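Local coordinates for protein-glutamine gamma-glutamyltransferase (Pseudomonas aeruginosa PAO1, PDB 6G49) that displays transglutaminase activity through its periplasmic domain, coupling protein glutamine to lysine with release of ammonium, and might serve an essential function linked to the cell wall, at residues Ala87-Trp92 / Arg173-Gln178; Glu79-Arg84 / Met250-Arg255; Tyr72-Thr77 / Ala162-Ser167. One frame throughout, in Å; residues are numbered along the deposited sequence. Where two conformers were deposited one is given.

Interaction 1 of 3, residues Ala87-Trp92 / Arg173-Gln178; sequences AQAPQW and RWRNLQ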
loop_
_atom_site.group_PDB
_atom_site.type_symbol
_atom_site.label_atom_id
_atom_site.label_comp_id
_atom_site.label_asym_id
_atom_site.label_seq_id
_atom_site.Cartn_x
_atom_site.Cartn_y
_atom_site.Cartn_z
ATOM N N ALA A 87 4.463 9.089 6.049
ATOM C CA ALA A 87 5.664 9.438 5.298
ATOM C C ALA A 87 6.693 8.317 5.298
ATOM O O ALA A 87 6.781 7.507 6.235
ATOM C CB ALA A 87 6.326 10.695 5.841
ATOM N N GLN A 88 7.443 8.305 4.216
ATOM C CA GLN A 88 8.577 7.367 4.047
ATOM C C GLN A 88 9.644 7.659 5.121
ATOM O O GLN A 88 9.952 8.842 5.381
ATOM C CB GLN A 88 9.222 7.542 2.658
ATOM C CG GLN A 88 10.337 6.597 2.338
ATOM C CD GLN A 88 10.861 6.796 0.930
ATOM O OE1 GLN A 88 11.209 7.918 0.533
ATOM N NE2 GLN A 88 10.804 5.707 0.184
ATOM N N ALA A 89 10.184 6.572 5.641
ATOM C CA ALA A 89 11.391 6.583 6.528
ATOM C C ALA A 89 12.600 6.184 5.698
ATOM O O ALA A 89 12.508 5.484 4.715
ATOM C CB ALA A 89 11.162 5.680 7.687
ATOM N N PRO A 90 13.824 6.488 6.159
ATOM C CA PRO A 90 15.008 5.889 5.536
ATOM C C PRO A 90 15.054 4.368 5.638
ATOM O O PRO A 90 14.627 3.801 6.628
ATOM C CB PRO A 90 16.164 6.523 6.306
ATOM C CG PRO A 90 15.577 7.701 7.014
ATOM C CD PRO A 90 14.098 7.406 7.259
ATOM N N GLN A 91 15.651 3.684 4.638
ATOM C CA GLN A 91 15.677 2.206 4.584
ATOM C C GLN A 91 17.140 1.731 4.460
ATOM O O GLN A 91 18.036 2.544 4.127
ATOM C CB GLN A 91 14.879 1.651 3.385
ATOM C CG GLN A 91 13.407 2.112 3.313
ATOM C CD GLN A 91 12.576 1.597 4.472
ATOM O OE1 GLN A 91 12.792 0.503 4.985
ATOM N NE2 GLN A 91 11.665 2.432 4.949
ATOM N N TRP A 92 17.342 0.420 4.631
ATOM C CA TRP A 92 18.623 -0.253 4.355
ATOM C C TRP A 92 18.317 -1.397 3.377
ATOM O O TRP A 92 17.221 -1.491 2.872
ATOM C CB TRP A 92 19.317 -0.718 5.650
ATOM C CG TRP A 92 18.457 -1.475 6.626
ATOM C CD1 TRP A 92 18.309 -2.837 6.706
ATOM C CD2 TRP A 92 17.669 -0.934 7.710
ATOM N NE1 TRP A 92 17.488 -3.172 7.752
ATOM C CE2 TRP A 92 17.054 -2.031 8.366
ATOM C CE3 TRP A 92 17.388 0.365 8.166
ATOM C CZ2 TRP A 92 16.188 -1.861 9.449
ATOM C CZ3 TRP A 92 16.542 0.526 9.245
ATOM C CH2 TRP A 92 15.954 -0.572 9.871
ATOM N N ARG A 173 10.512 -3.377 13.794
ATOM C CA ARG A 173 9.390 -3.599 14.689
ATOM C C ARG A 173 9.025 -2.304 15.436
ATOM O O ARG A 173 7.852 -1.923 15.476
ATOM C CB ARG A 173 9.670 -4.769 15.626
ATOM C CG ARG A 173 8.472 -5.264 16.401
ATOM C CD ARG A 173 8.884 -6.502 17.233
ATOM N NE ARG A 173 7.800 -7.220 17.796
ATOM C CZ ARG A 173 7.952 -8.484 18.195
ATOM N NH1 ARG A 173 9.125 -9.079 18.022
ATOM N NH2 ARG A 173 6.939 -9.116 18.711
ATOM N N TRP A 174 10.018 -1.656 16.067
ATOM C CA TRP A 174 9.806 -0.474 16.829
ATOM C C TRP A 174 9.229 0.640 15.956
ATOM O O TRP A 174 8.281 1.365 16.343
ATOM C CB TRP A 174 11.098 -0.013 17.513
ATOM C CG TRP A 174 10.905 0.931 18.645
ATOM C CD1 TRP A 174 11.009 2.285 18.708
ATOM C CD2 TRP A 174 10.511 0.507 19.960
ATOM N NE1 TRP A 174 10.693 2.718 19.980
ATOM C CE2 TRP A 174 10.347 1.663 20.742
ATOM C CE3 TRP A 174 10.295 -0.754 20.515
ATOM C CZ2 TRP A 174 10.056 1.581 22.119
ATOM C CZ3 TRP A 174 9.991 -0.829 21.859
ATOM C CH2 TRP A 174 9.864 0.330 22.623
ATOM N N ARG A 175 9.833 0.836 14.790
ATOM C CA ARG A 175 9.440 1.892 13.858
ATOM C C ARG A 175 7.961 1.715 13.468
ATOM O O ARG A 175 7.257 2.715 13.339
ATOM C CB ARG A 175 10.325 1.795 12.617
ATOM C CG ARG A 175 9.835 2.612 11.436
ATOM C CD ARG A 175 10.739 2.335 10.247
ATOM N NE ARG A 175 12.004 3.002 10.381
ATOM C CZ ARG A 175 12.887 3.144 9.385
ATOM N NH1 ARG A 175 12.614 2.571 8.218
ATOM N NH2 ARG A 175 13.959 3.936 9.547
ATOM N N ASN A 176 7.532 0.449 13.327
ATOM C CA ASN A 176 6.202 0.158 12.843
ATOM C C ASN A 176 5.174 0.036 13.959
ATOM O O ASN A 176 4.062 -0.446 13.722
ATOM C CB ASN A 176 6.242 -1.022 11.875
ATOM C CG ASN A 176 6.789 -0.570 10.555
ATOM O OD1 ASN A 176 6.141 0.204 9.871
ATOM N ND2 ASN A 176 8.038 -0.912 10.260
ATOM N N LEU A 177 5.565 0.459 15.185
ATOM C CA LEU A 177 4.624 0.663 16.272
ATOM C C LEU A 177 4.509 2.137 16.656
ATOM O O LEU A 177 3.809 2.432 17.652
ATOM C CB LEU A 177 5.079 -0.233 17.430
ATOM C CG LEU A 177 4.809 -1.712 17.223
ATOM C CD1 LEU A 177 5.613 -2.549 18.210
ATOM C CD2 LEU A 177 3.338 -2.126 17.261
ATOM N N GLN A 178 5.144 3.024 15.907
ATOM C CA GLN A 178 5.207 4.447 16.164
ATOM C C GLN A 178 3.848 5.110 15.977
ATOM O O GLN A 178 3.223 4.933 14.932
ATOM C CB GLN A 178 6.193 5.144 15.236
ATOM C CG GLN A 178 6.304 6.646 15.367
ATOM C CD GLN A 178 5.329 7.381 14.463
ATOM O OE1 GLN A 178 5.159 6.969 13.298
ATOM N NE2 GLN A 178 4.700 8.461 14.984
HETATM O O HOH W 1 11.623 -0.439 7.306
#
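The end of helix 170-175 is tied to a surface loop by R175, whose guanidinium grips the carbonyl of P90 in the loop that leaves strand 86-87. The guanidinium meets this carbonyl end-on and spends both terminal nitrogens on the one oxygen. NH1 of R175 lies 2.8 Å from O of P90, and NH2 of R175 lies 3.0 Å from the same O. The forked grip costs linearity, both N-H...O bonds being bent, the one from NH1 to 145°, but the oxygen stays close to the guanidinium plane. The arginine chain runs out with CG anti to the backbone N (chi1 167°), and a bend at chi3 sets the flat head across the loop.

Once the edge is fixed, the faces are filled differently. CB of A89 sits over the centre of one face, 3.5 Å from CZ of R175. On the opposite face comes the indole of W92, whose CZ3 is 4.3 Å from NH2 of R175; the indole meets that nitrogen obliquely. Q91 also lies at the edge, beside NH1, its amide turned 78° from the guanidinium. NE2 of Q91 and NH1 of R175 are 3.4 Å apart and, being two donors, do not bond; both turn to OE1 of E79 instead. In the deposited conformer described, one of two for Q91, a water donates to OE1 of Q91 at 2.8 Å and weakly accepts from NH1 of R175. The contact lies at the surface of the periplasmic domain, between helix 170-175 and the loop leaving strand 86-87, with A89 and P90 resting against strand 72-81.

Interaction 2 of 3, residues Glu79-Arg84 / Met250-Arg255; sequences ERFDGR and MAFVLR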
loop_
_atom_site.group_PDB
_atom_site.type_symbol
_atom_site.label_atom_id
_atom_site.label_comp_id
_atom_site.label_asym_id
_atom_site.label_seq_id
_atom_site.Cartn_x
_atom_site.Cartn_y
_atom_site.Cartn_z
ATOM N N GLU A 79 6.081 4.595 6.829
ATOM C CA GLU A 79 6.178 4.054 8.171
ATOM C C GLU A 79 6.053 5.103 9.258
ATOM O O GLU A 79 6.050 4.706 10.447
ATOM C CB GLU A 79 7.503 3.299 8.306
ATOM C CG GLU A 79 7.533 1.996 7.530
ATOM C CD GLU A 79 8.916 1.385 7.374
ATOM O OE1 GLU A 79 9.768 2.085 6.857
ATOM O OE2 GLU A 79 9.069 0.211 7.774
ATOM N N ARG A 80 6.033 6.375 8.938
ATOM C CA ARG A 80 5.996 7.449 9.939
ATOM C C ARG A 80 4.629 8.121 9.856
ATOM O O ARG A 80 4.193 8.465 8.779
ATOM C CB ARG A 80 7.034 8.521 9.624
ATOM C CG ARG A 80 8.435 7.962 9.771
ATOM C CD ARG A 80 9.434 9.037 9.468
ATOM N NE ARG A 80 10.726 8.638 9.960
ATOM C CZ ARG A 80 11.869 9.188 9.560
ATOM N NH1 ARG A 80 11.845 10.126 8.626
ATOM N NH2 ARG A 80 13.012 8.777 10.094
ATOM N N PHE A 81 3.952 8.237 10.987
ATOM C CA PHE A 81 2.698 8.967 11.035
ATOM C C PHE A 81 2.801 10.105 12.031
ATOM O O PHE A 81 3.056 9.829 13.209
ATOM C CB PHE A 81 1.550 8.063 11.455
ATOM C CG PHE A 81 0.223 8.770 11.465
ATOM C CD1 PHE A 81 -0.267 9.350 10.302
ATOM C CD2 PHE A 81 -0.514 8.856 12.636
ATOM C CE1 PHE A 81 -1.471 10.039 10.309
ATOM C CE2 PHE A 81 -1.724 9.524 12.640
ATOM C CZ PHE A 81 -2.229 10.047 11.461
ATOM N N ASP A 82 2.536 11.349 11.598
ATOM C CA ASP A 82 2.757 12.544 12.472
ATOM C C ASP A 82 1.453 13.109 13.000
ATOM O O ASP A 82 1.473 14.161 13.601
ATOM C CB ASP A 82 3.576 13.624 11.776
ATOM C CG ASP A 82 2.855 14.327 10.648
ATOM O OD1 ASP A 82 1.693 14.017 10.418
ATOM O OD2 ASP A 82 3.485 15.191 10.048
ATOM N N GLY A 83 0.350 12.388 12.811
ATOM C CA GLY A 83 -0.962 12.836 13.207
ATOM C C GLY A 83 -1.754 13.440 12.055
ATOM O O GLY A 83 -2.974 13.601 12.197
ATOM N N ARG A 84 -1.084 13.771 10.950
ATOM C CA ARG A 84 -1.699 14.311 9.691
ATOM C C ARG A 84 -1.313 13.435 8.480
ATOM O O ARG A 84 -2.148 12.946 7.714
ATOM C CB ARG A 84 -1.249 15.761 9.431
ATOM C CG ARG A 84 0.246 16.013 9.602
ATOM C CD ARG A 84 0.872 17.292 9.054
ATOM N NE ARG A 84 2.221 17.051 8.551
ATOM C CZ ARG A 84 3.146 17.986 8.436
ATOM N NH1 ARG A 84 4.090 17.885 7.516
ATOM N NH2 ARG A 84 3.120 19.033 9.238
ATOM N N MET A 250 -6.575 2.196 9.287
ATOM C CA MET A 250 -6.363 0.824 9.662
ATOM C C MET A 250 -4.957 0.658 10.246
ATOM O O MET A 250 -4.800 -0.040 11.274
ATOM C CB MET A 250 -6.501 -0.148 8.499
ATOM C CG MET A 250 -6.443 -1.573 8.898
ATOM S SD MET A 250 -6.712 -2.702 7.487
ATOM C CE MET A 250 -6.680 -4.299 8.284
ATOM N N ALA A 251 -3.945 1.245 9.596
ATOM C CA ALA A 251 -2.586 1.121 10.119
ATOM C C ALA A 251 -2.493 1.749 11.523
ATOM O O ALA A 251 -1.828 1.179 12.415
ATOM C CB ALA A 251 -1.584 1.721 9.176
ATOM N N PHE A 252 -3.125 2.896 11.721
ATOM C CA PHE A 252 -3.176 3.570 13.038
ATOM C C PHE A 252 -3.713 2.621 14.098
ATOM O O PHE A 252 -3.072 2.437 15.157
ATOM C CB PHE A 252 -4.004 4.838 12.975
ATOM C CG PHE A 252 -4.042 5.590 14.274
ATOM C CD1 PHE A 252 -4.830 5.151 15.321
ATOM C CD2 PHE A 252 -3.276 6.717 14.417
ATOM C CE1 PHE A 252 -4.823 5.834 16.531
ATOM C CE2 PHE A 252 -3.265 7.420 15.633
ATOM C CZ PHE A 252 -4.064 6.980 16.670
ATOM N N VAL A 253 -4.885 2.035 13.840
ATOM C CA VAL A 253 -5.552 1.202 14.840
ATOM C C VAL A 253 -4.712 -0.030 15.126
ATOM O O VAL A 253 -4.545 -0.421 16.287
ATOM C CB VAL A 253 -6.992 0.841 14.436
ATOM C CG1 VAL A 253 -7.623 -0.145 15.417
ATOM C CG2 VAL A 253 -7.809 2.088 14.360
ATOM N N LEU A 254 -4.094 -0.637 14.090
ATOM C CA LEU A 254 -3.232 -1.820 14.310
ATOM C C LEU A 254 -2.039 -1.454 15.198
ATOM O O LEU A 254 -1.738 -2.205 16.168
ATOM C CB LEU A 254 -2.782 -2.423 12.977
ATOM C CG LEU A 254 -3.862 -3.073 12.118
ATOM C CD1 LEU A 254 -3.261 -3.547 10.820
ATOM C CD2 LEU A 254 -4.587 -4.212 12.817
ATOM N N ARG A 255 -1.390 -0.345 14.941
ATOM C CA ARG A 255 -0.251 0.034 15.717
ATOM C C ARG A 255 -0.691 0.308 17.153
ATOM O O ARG A 255 0.059 -0.059 18.121
ATOM C CB ARG A 255 0.375 1.314 15.209
ATOM C CG ARG A 255 1.116 1.140 13.889
ATOM C CD ARG A 255 1.942 2.349 13.572
ATOM N NE ARG A 255 2.735 2.141 12.343
ATOM C CZ ARG A 255 3.667 2.918 11.870
ATOM N NH1 ARG A 255 3.973 4.084 12.433
ATOM N NH2 ARG A 255 4.370 2.484 10.799
#
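The backbone oxygen of E79 is gripped by both terminal nitrogens of R255, NH2 of R255 at 2.8 Å and NH1 of R255 at 2.9 Å from O of E79. The oxygen lies almost in the guanidinium plane, whereas both donors stand above the carbonyl plane, on the same face and more than 40° out of it, so neither lone pair is met squarely. An extended chain from CG to NE lets R255 span the gap from helix 243-256 to the end of strand 72-81, where E79 and R80 together face A87 in a classic beta bulge.

Further along the strand the joint becomes apolar. CE2 of F81 comes within 3.7 Å of CD2 of F252, at the edge of the F252 ring, and the two ring planes are nearly perpendicular at 87°. N of G83 lies over the centre of one face of F81; an Asx turn follows the strand, in which OD1 of D82 accepts from N of R84 at 2.8 Å.

R255 also donates through NE to O of A261 and through NH1 to O of Q178. The carboxylate of E79 is engaged by Q91, R175 and R262, and with OE2 6.0 Å from NH2 of R255 it may contribute only weakly to the field there. A buried cation is thus held chiefly by neutral carbonyls.

Interaction 3 of 3, residues Tyr72-Thr77 / Ala162-Ser167; sequences YWRALT and ALRESS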
loop_
_atom_site.group_PDB
_atom_site.type_symbol
_atom_site.label_atom_id
_atom_site.label_comp_id
_atom_site.label_asym_id
_atom_site.label_seq_id
_atom_site.Cartn_x
_atom_site.Cartn_y
_atom_site.Cartn_z
ATOM N N TYR A 72 -1.534 -5.436 -7.438
ATOM C CA TYR A 72 -1.056 -4.445 -6.467
ATOM C C TYR A 72 0.388 -4.093 -6.771
ATOM O O TYR A 72 1.317 -4.822 -6.429
ATOM C CB TYR A 72 -1.209 -4.963 -5.030
ATOM C CG TYR A 72 -2.634 -4.907 -4.551
ATOM C CD1 TYR A 72 -3.546 -5.882 -4.891
ATOM C CD2 TYR A 72 -3.064 -3.906 -3.692
ATOM C CE1 TYR A 72 -4.848 -5.812 -4.462
ATOM C CE2 TYR A 72 -4.374 -3.837 -3.226
ATOM C CZ TYR A 72 -5.270 -4.819 -3.613
ATOM O OH TYR A 72 -6.536 -4.758 -3.130
ATOM N N TRP A 73 0.556 -2.945 -7.412
ATOM C CA TRP A 73 1.831 -2.399 -7.834
ATOM C C TRP A 73 2.467 -1.588 -6.704
ATOM O O TRP A 73 2.092 -0.419 -6.536
ATOM C CB TRP A 73 1.717 -1.571 -9.116
ATOM C CG TRP A 73 0.967 -2.230 -10.224
ATOM C CD1 TRP A 73 -0.329 -2.017 -10.558
ATOM C CD2 TRP A 73 1.445 -3.258 -11.120
ATOM N NE1 TRP A 73 -0.699 -2.845 -11.596
ATOM C CE2 TRP A 73 0.375 -3.594 -11.951
ATOM C CE3 TRP A 73 2.675 -3.895 -11.265
ATOM C CZ2 TRP A 73 0.493 -4.579 -12.937
ATOM C CZ3 TRP A 73 2.796 -4.864 -12.240
ATOM C CH2 TRP A 73 1.720 -5.151 -13.057
ATOM N N ARG A 74 3.340 -2.210 -5.913
ATOM C CA ARG A 74 4.011 -1.503 -4.808
ATOM C C ARG A 74 4.963 -0.469 -5.387
ATOM O O ARG A 74 5.739 -0.746 -6.313
ATOM C CB ARG A 74 4.806 -2.390 -3.846
ATOM C CG ARG A 74 5.476 -1.642 -2.688
ATOM C CD ARG A 74 6.250 -2.543 -1.712
ATOM N NE ARG A 74 5.457 -3.632 -1.175
ATOM C CZ ARG A 74 5.364 -3.934 0.114
ATOM N NH1 ARG A 74 6.184 -3.329 0.974
ATOM N NH2 ARG A 74 4.447 -4.798 0.525
ATOM N N ALA A 75 4.914 0.753 -4.816
ATOM C CA ALA A 75 5.908 1.797 -5.050
ATOM C C ALA A 75 6.789 2.002 -3.841
ATOM O O ALA A 75 8.030 1.954 -3.940
ATOM C CB ALA A 75 5.261 3.081 -5.453
ATOM N N LEU A 76 6.160 2.272 -2.684
ATOM C CA LEU A 76 6.952 2.539 -1.470
ATOM C C LEU A 76 6.080 2.199 -0.269
ATOM O O LEU A 76 4.897 1.981 -0.391
ATOM C CB LEU A 76 7.416 3.991 -1.405
ATOM C CG LEU A 76 6.366 5.052 -1.125
ATOM C CD1 LEU A 76 7.050 6.278 -0.510
ATOM C CD2 LEU A 76 5.596 5.436 -2.389
ATOM N N THR A 77 6.694 2.193 0.923
ATOM C CA THR A 77 5.963 2.144 2.186
ATOM C C THR A 77 6.172 3.444 2.924
ATOM O O THR A 77 7.194 4.134 2.758
ATOM C CB THR A 77 6.308 0.984 3.138
ATOM O OG1 THR A 77 7.510 1.281 3.875
ATOM C CG2 THR A 77 6.396 -0.345 2.429
ATOM N N ALA A 162 5.961 -14.818 -1.560
ATOM C CA ALA A 162 7.213 -14.846 -0.823
ATOM C C ALA A 162 6.944 -14.629 0.668
ATOM O O ALA A 162 6.013 -13.926 1.043
ATOM C CB ALA A 162 8.163 -13.784 -1.317
ATOM N N LEU A 163 7.709 -15.330 1.517
ATOM C CA LEU A 163 7.662 -15.093 2.974
ATOM C C LEU A 163 8.541 -13.887 3.280
ATOM O O LEU A 163 9.693 -13.835 2.908
ATOM C CB LEU A 163 8.175 -16.357 3.667
ATOM C CG LEU A 163 8.247 -16.325 5.183
ATOM C CD1 LEU A 163 6.874 -16.131 5.775
ATOM C CD2 LEU A 163 8.850 -17.645 5.689
ATOM N N ARG A 164 7.949 -12.907 3.943
ATOM C CA ARG A 164 8.645 -11.680 4.247
ATOM C C ARG A 164 8.932 -11.423 5.709
ATOM O O ARG A 164 8.033 -11.230 6.501
ATOM C CB ARG A 164 7.860 -10.501 3.686
ATOM C CG ARG A 164 7.413 -10.696 2.258
ATOM C CD ARG A 164 6.857 -9.417 1.690
ATOM N NE ARG A 164 5.432 -9.296 1.942
ATOM C CZ ARG A 164 4.851 -8.172 2.311
ATOM N NH1 ARG A 164 5.598 -7.094 2.470
ATOM N NH2 ARG A 164 3.544 -8.129 2.528
ATOM N N GLU A 165 10.215 -11.417 6.030
ATOM C CA GLU A 165 10.695 -11.108 7.352
ATOM C C GLU A 165 9.971 -11.931 8.433
ATOM O O GLU A 165 9.368 -11.375 9.351
ATOM C CB GLU A 165 10.566 -9.599 7.598
ATOM C CG GLU A 165 11.800 -8.979 8.125
ATOM C CD GLU A 165 11.752 -7.534 8.588
ATOM O OE1 GLU A 165 10.834 -6.759 8.182
ATOM O OE2 GLU A 165 12.650 -7.188 9.367
ATOM N N SER A 166 10.081 -13.260 8.400
ATOM C CA SER A 166 9.471 -14.101 9.414
ATOM C C SER A 166 10.017 -13.759 10.813
ATOM O O SER A 166 9.283 -13.907 11.775
ATOM C CB SER A 166 9.625 -15.571 9.091
ATOM O OG SER A 166 10.990 -15.869 9.002
ATOM N N SER A 167 11.292 -13.359 10.901
ATOM C CA SER A 167 11.914 -12.733 12.082
ATOM C C SER A 167 12.207 -11.270 11.785
ATOM O O SER A 167 12.818 -10.978 10.797
ATOM C CB SER A 167 13.226 -13.410 12.453
ATOM O OG SER A 167 12.922 -14.687 12.917
#
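R74 brings the end of its guanidinium against that of R164, and the two long side chains run past each other in opposite directions. Their nearest atoms are NH2 of R74 and NH1 of R164, 3.2 Å apart. Both nitrogens are donors, so no hydrogen bond joins them. The planes are turned 81° to one another and each approach is oblique, which keeps this from being a stacked arginine pair: NH2 of R74 is 3.8 Å from CZ of R164, while NH1 of R164 is 3.9 Å from CZ of R74.

What holds two like charges so close is a shared anion. OE2 of E291 forms salt bridges with NH2 of R74 and with NH1 of R164, and NE of R164 has a second acidic partner in OD2 of D125. The carboxylates probably offset the paired positive charge.

The backbones take little part, for CA of R74 and CA of R164 lie 14.4 Å apart; only the ends of the side chains close that distance, burying 63 Å² in all. R74 belongs to strand 72-81 of the large antiparallel sheet, just ahead of a classic beta bulge in which A75 and L76 both face A265. R164 comes from the short strand 163-164, paired with strand 100-101. Each arginine chain crosses the gap between these strands with a bend at chi3, -54° in R74 and -89° in R164, and the two bends bring the terminal nitrogens together beside the shared carboxylate. R74 was modelled in two conformers, and this close approach describes one of them. Two residues earlier on the strand, OH of Y72 hydrogen-bonds OD2 of D303, an active-site residue by similarity.

Overall arrangement
Strand 72-81 ties the set together, contributing to one segment of each of interactions 2 and 3 and, in E79, a partner for interaction 1. Interactions 1 and 2 have centres about 11 Å apart and are joined by two probable hydrogen bonds, NE2 of Q91 to OE1 of E79 and O of Q178 to NH1 of R255, each 2.7 Å, so they form one continuous polar cluster. The centre of interaction 3 lies about 14 Å from that of interaction 1, touching it through Q88, and about 18 Å from that of interaction 2. Of the three, interaction 3 approaches the probable Cys-His-Asp triad, with the side chain of R74 about 10 Å from that of H287; interactions 1 and 2 lie away from it.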